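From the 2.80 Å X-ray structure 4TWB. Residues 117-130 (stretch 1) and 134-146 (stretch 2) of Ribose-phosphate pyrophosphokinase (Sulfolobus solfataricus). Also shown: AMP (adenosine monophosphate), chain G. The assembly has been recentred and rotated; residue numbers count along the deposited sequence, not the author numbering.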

# COMPACT_ATOMS: atom_id res chain seq x y z
N GLY A 117 4.77 13.08 -10.10
CA GLY A 117 4.26 14.01 -11.10
C GLY A 117 2.97 14.79 -10.85
O GLY A 117 2.43 15.39 -11.79
N VAL A 118 2.45 14.78 -9.62
CA VAL A 118 1.26 15.56 -9.30
C VAL A 118 1.61 17.05 -9.19
O VAL A 118 2.48 17.46 -8.41
N ASN A 119 0.92 17.87 -9.98
CA ASN A 119 1.18 19.30 -10.01
C ASN A 119 0.32 20.02 -8.98
O ASN A 119 0.80 20.86 -8.21
N THR A 120 -0.96 19.68 -8.98
CA THR A 120 -1.92 20.31 -8.10
C THR A 120 -2.63 19.24 -7.31
O THR A 120 -3.14 18.28 -7.89
N LEU A 121 -2.68 19.43 -5.99
CA LEU A 121 -3.36 18.51 -5.08
C LEU A 121 -4.64 19.11 -4.49
O LEU A 121 -4.61 20.21 -3.91
N VAL A 122 -5.76 18.40 -4.65
CA VAL A 122 -7.05 18.85 -4.13
C VAL A 122 -7.55 17.90 -3.05
O VAL A 122 -7.75 16.71 -3.32
N VAL A 123 -7.77 18.41 -1.84
CA VAL A 123 -8.17 17.56 -0.72
C VAL A 123 -9.40 18.13 -0.01
O VAL A 123 -9.55 19.34 0.13
N VAL A 124 -10.29 17.25 0.44
CA VAL A 124 -11.45 17.67 1.19
C VAL A 124 -11.20 17.49 2.70
O VAL A 124 -10.76 16.42 3.12
N GLU A 125 -11.47 18.53 3.49
CA GLU A 125 -11.22 18.50 4.94
C GLU A 125 -10.00 17.70 5.34
O GLU A 125 -10.12 16.64 5.98
N PRO A 126 -8.82 18.20 5.00
CA PRO A 126 -7.58 17.64 5.55
C PRO A 126 -7.64 17.76 7.06
O PRO A 126 -8.04 18.81 7.55
N HIS A 127 -7.26 16.72 7.79
CA HIS A 127 -7.28 16.77 9.25
C HIS A 127 -6.66 18.04 9.86
O HIS A 127 -7.17 18.58 10.83
N LYS A 128 -5.55 18.50 9.31
CA LYS A 128 -4.99 19.78 9.73
C LYS A 128 -4.23 20.43 8.56
O LYS A 128 -3.17 19.95 8.16
N PRO A 129 -4.77 21.52 8.00
CA PRO A 129 -4.33 22.06 6.71
C PRO A 129 -2.88 22.53 6.63
O PRO A 129 -2.41 22.79 5.52
N GLU A 130 -2.18 22.65 7.76
CA GLU A 130 -0.75 22.97 7.74
C GLU A 130 0.03 21.78 7.17
O GLU A 130 0.99 21.97 6.41
N TYR A 134 3.88 20.44 3.18
CA TYR A 134 4.92 19.52 2.74
C TYR A 134 4.86 19.29 1.23
O TYR A 134 5.89 19.05 0.59
N PHE A 135 3.65 19.36 0.67
CA PHE A 135 3.46 19.17 -0.76
C PHE A 135 4.00 20.39 -1.51
O PHE A 135 3.67 21.53 -1.16
N LYS A 136 4.82 20.14 -2.52
CA LYS A 136 5.55 21.21 -3.19
C LYS A 136 4.75 21.96 -4.26
O LYS A 136 4.94 23.16 -4.46
N GLY A 137 3.84 21.26 -4.93
CA GLY A 137 2.97 21.89 -5.91
C GLY A 137 1.92 22.84 -5.35
O GLY A 137 2.06 23.37 -4.24
N GLU A 138 0.86 23.04 -6.13
CA GLU A 138 -0.24 23.93 -5.76
C GLU A 138 -1.30 23.18 -4.95
O GLU A 138 -1.69 22.06 -5.29
N LEU A 139 -1.76 23.82 -3.87
CA LEU A 139 -2.78 23.27 -2.99
C LEU A 139 -4.16 23.88 -3.19
O LEU A 139 -4.31 25.10 -3.26
N LYS A 140 -5.18 23.03 -3.27
CA LYS A 140 -6.55 23.51 -3.20
C LYS A 140 -7.30 22.70 -2.16
O LYS A 140 -7.63 21.53 -2.39
N ILE A 141 -7.52 23.31 -1.00
CA ILE A 141 -8.30 22.69 0.07
C ILE A 141 -9.80 22.94 -0.14
O ILE A 141 -10.21 24.01 -0.57
N VAL A 142 -10.62 21.93 0.13
CA VAL A 142 -12.06 22.04 -0.06
C VAL A 142 -12.76 21.83 1.27
O VAL A 142 -12.65 20.76 1.86
N HIS A 143 -13.48 22.85 1.73
CA HIS A 143 -14.30 22.73 2.94
C HIS A 143 -15.76 22.72 2.53
O HIS A 143 -16.32 23.76 2.21
N PRO A 144 -16.40 21.55 2.55
CA PRO A 144 -17.77 21.46 2.03
C PRO A 144 -18.81 21.95 3.04
O PRO A 144 -19.86 21.32 3.20
N TYR A 145 -18.52 23.05 3.73
CA TYR A 145 -19.37 23.52 4.81
C TYR A 145 -20.78 23.89 4.37
O TYR A 145 -21.74 23.52 5.02
N HIS A 146 -20.91 24.59 3.24
CA HIS A 146 -22.24 24.97 2.77
C HIS A 146 -23.13 23.77 2.52
O HIS A 146 -24.33 23.81 2.80

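The two stretches meet as neighbouring parallel β-strands, 120-124 and 138-142, whose side chains pack on both sheet faces and end in a polar cluster around Glu125. The axes diverge by 16° and approach to 4.7 Å, and backbone hydrogen bonds such as Lys140 N to Leu121 O (2.9 Å, 170°) fix the register.

On the face carrying Thr120, Val122 and Val124, the valines and Val142 all adopt t, bringing Val122 CG1 to 3.8 Å from Val142 CG2; Val124 CG1 reaches Pro144 CG at 3.7 Å. At the start of this face, Thr120 (m) makes a weak hydrogen bond from OG1 to Glu138 OE1, 2.9 Å.

On the other face, Leu121 (t, p) lies over the Phe135 ring: its CB is 3.9 Å from the centroid and 23° off the normal, a CH-π geometry. Phe135 (chi1 t) points toward stretch 1 and also meets Val118, CG1 to CZ 3.9 Å. Further along, Ile141 (m, t) contacts Pro126 and Pro129, CG2 to Pro126 CD at 3.5 Å and CD1 to Pro129 CB at 3.6 Å.

The CA-to-CB bond of Glu125 (m, m) points sideways, but the end of the side chain comes nearer to stretch 2: OE2 accepts a very short hydrogen bond from His143 ND1, 2.4 Å, at the ring edge, and lies 2.8 Å from Tyr145 OH. Outside this interface, His127 NE2 approaches AMP O3P at 3.0 Å.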

# COMPACT_ATOMS: atom_id res chain seq x y z
CB VAL A 118 0.58 15.08 -8.00
CG1 VAL A 118 -0.61 15.95 -7.69
CG2 VAL A 118 0.15 13.64 -8.13
CB ASN A 119 0.88 19.87 -11.40
CG ASN A 119 1.81 19.34 -12.46
OD1 ASN A 119 1.37 18.70 -13.43
ND2 ASN A 119 3.10 19.58 -12.28
CB THR A 120 -2.94 21.15 -8.90
OG1 THR A 120 -2.37 22.44 -9.19
CG2 THR A 120 -4.21 21.36 -8.10
CB LEU A 121 -2.40 18.10 -3.97
CG LEU A 121 -2.93 17.33 -2.77
CD1 LEU A 121 -3.59 16.05 -3.20
CD2 LEU A 121 -1.78 17.02 -1.81
CB VAL A 122 -8.12 18.89 -5.24
CG1 VAL A 122 -9.41 19.38 -4.66
CG2 VAL A 122 -7.67 19.79 -6.36
CB VAL A 123 -7.05 17.44 0.32
CG1 VAL A 123 -7.44 16.46 1.39
CG2 VAL A 123 -5.76 17.00 -0.35
CB VAL A 124 -12.70 16.90 0.75
CG1 VAL A 124 -13.93 17.37 1.53
CG2 VAL A 124 -12.92 17.07 -0.73
CB GLU A 125 -12.43 18.00 5.74
CG GLU A 125 -13.55 18.98 5.92
CD GLU A 125 -13.13 20.24 6.62
OE1 GLU A 125 -12.96 20.24 7.86
OE2 GLU A 125 -12.99 21.26 5.92
CB PRO A 126 -6.51 18.59 5.00
CG PRO A 126 -7.28 19.89 4.74
CD PRO A 126 -8.56 19.39 4.17
CB HIS A 127 -6.60 15.54 9.83
CG HIS A 127 -6.61 15.49 11.32
ND1 HIS A 127 -7.71 15.10 12.05
CD2 HIS A 127 -5.64 15.77 12.23
CE1 HIS A 127 -7.42 15.13 13.34
NE2 HIS A 127 -6.17 15.54 13.48
CB LYS A 128 -4.11 19.61 10.97
CG LYS A 128 -3.79 20.93 11.67
CD LYS A 128 -2.72 20.76 12.74
CE LYS A 128 -2.08 22.09 13.12
NZ LYS A 128 -0.72 21.89 13.71
CB PRO A 129 -5.28 23.24 6.48
CG PRO A 129 -6.47 22.94 7.34
CD PRO A 129 -5.91 22.27 8.55
CB GLU A 130 -0.22 23.32 9.13
CG GLU A 130 -0.48 24.75 9.56
CD GLU A 130 -1.80 24.91 10.28
OE1 GLU A 130 -2.67 24.01 10.15
OE2 GLU A 130 -1.97 25.93 10.97
CB TYR A 134 4.81 18.18 3.47
CG TYR A 134 5.17 18.22 4.94
CD1 TYR A 134 6.44 18.58 5.36
CD2 TYR A 134 4.23 17.88 5.91
CE1 TYR A 134 6.77 18.60 6.71
CE2 TYR A 134 4.55 17.91 7.26
CZ TYR A 134 5.82 18.27 7.65
OH TYR A 134 6.13 18.29 9.00
CB PHE A 135 2.00 18.95 -1.10
CG PHE A 135 1.73 18.78 -2.57
CD1 PHE A 135 2.11 17.63 -3.23
CD2 PHE A 135 1.07 19.76 -3.28
CE1 PHE A 135 1.85 17.46 -4.58
CE2 PHE A 135 0.79 19.61 -4.62
CZ PHE A 135 1.19 18.45 -5.28
CB LYS A 136 6.89 20.69 -3.74
CG LYS A 136 7.90 20.40 -2.64
CD LYS A 136 7.99 21.58 -1.66
CE LYS A 136 8.69 21.20 -0.35
NZ LYS A 136 8.52 22.25 0.72
CB GLU A 138 -0.88 24.55 -7.01
CG GLU A 138 0.09 25.32 -7.93
CD GLU A 138 0.71 24.46 -9.04
OE1 GLU A 138 -0.04 24.01 -9.95
OE2 GLU A 138 1.95 24.24 -9.02
CB LEU A 139 -2.40 23.52 -1.55
CG LEU A 139 -1.60 22.43 -0.85
CD1 LEU A 139 -1.29 22.92 0.56
CD2 LEU A 139 -2.40 21.15 -0.82
CB LYS A 140 -7.23 23.45 -4.57
CG LYS A 140 -6.46 24.25 -5.59
CD LYS A 140 -7.32 24.84 -6.68
CE LYS A 140 -6.60 26.03 -7.32
NZ LYS A 140 -7.23 26.49 -8.59
CB ILE A 141 -7.84 23.23 1.42
CG1 ILE A 141 -6.32 23.09 1.52
CG2 ILE A 141 -8.54 22.54 2.55
CD1 ILE A 141 -5.74 23.47 2.87
CB VAL A 142 -12.61 21.00 -1.06
CG1 VAL A 142 -14.11 21.16 -1.22
CG2 VAL A 142 -11.92 21.11 -2.41
CB HIS A 143 -14.04 23.90 3.88
CG HIS A 143 -12.60 24.07 4.26
ND1 HIS A 143 -11.97 23.28 5.20
CD2 HIS A 143 -11.66 24.96 3.84
CE1 HIS A 143 -10.72 23.66 5.34
NE2 HIS A 143 -10.50 24.68 4.53
CB PRO A 144 -17.95 19.95 1.81
CG PRO A 144 -16.89 19.29 2.67
CD PRO A 144 -16.02 20.33 3.29
CB TYR A 145 -18.70 24.65 5.60
CG TYR A 145 -17.37 24.25 6.22
CD1 TYR A 145 -17.05 22.91 6.40
CD2 TYR A 145 -16.45 25.20 6.64
CE1 TYR A 145 -15.85 22.53 6.97
CE2 TYR A 145 -15.24 24.83 7.21
CZ TYR A 145 -14.95 23.49 7.37
OH TYR A 145 -13.75 23.12 7.94
CB HIS A 146 -22.19 25.88 1.54
CG HIS A 146 -23.51 26.04 0.84
ND1 HIS A 146 -24.39 27.06 1.11
CD2 HIS A 146 -24.09 25.29 -0.13
CE1 HIS A 146 -25.46 26.94 0.34
NE2 HIS A 146 -25.30 25.88 -0.43
P AMP G . -5.93 13.16 16.53
O1P AMP G . -6.60 14.37 17.14
O2P AMP G . -6.83 11.95 16.36
O3P AMP G . -5.06 13.49 15.33
O5' AMP G . -4.87 12.71 17.65
C5' AMP G . -3.50 12.52 17.29
C4' AMP G . -3.05 11.13 17.73
O4' AMP G . -3.71 10.13 16.93
C3' AMP G . -1.54 10.95 17.54
O3' AMP G . -0.93 10.68 18.80
C2' AMP G . -1.39 9.80 16.56
O2' AMP G . -0.36 8.87 16.94
C1' AMP G . -2.77 9.15 16.50
N9 AMP G . -3.08 8.62 15.14
C8 AMP G . -2.39 8.88 14.00
N7 AMP G . -2.93 8.24 12.93
C5 AMP G . -3.99 7.53 13.39
C6 AMP G . -5.00 6.62 12.80
N6 AMP G . -4.98 6.34 11.48
N1 AMP G . -5.94 6.08 13.63
C2 AMP G . -5.97 6.37 14.95
N3 AMP G . -5.09 7.18 15.56
C4 AMP G . -4.08 7.78 14.84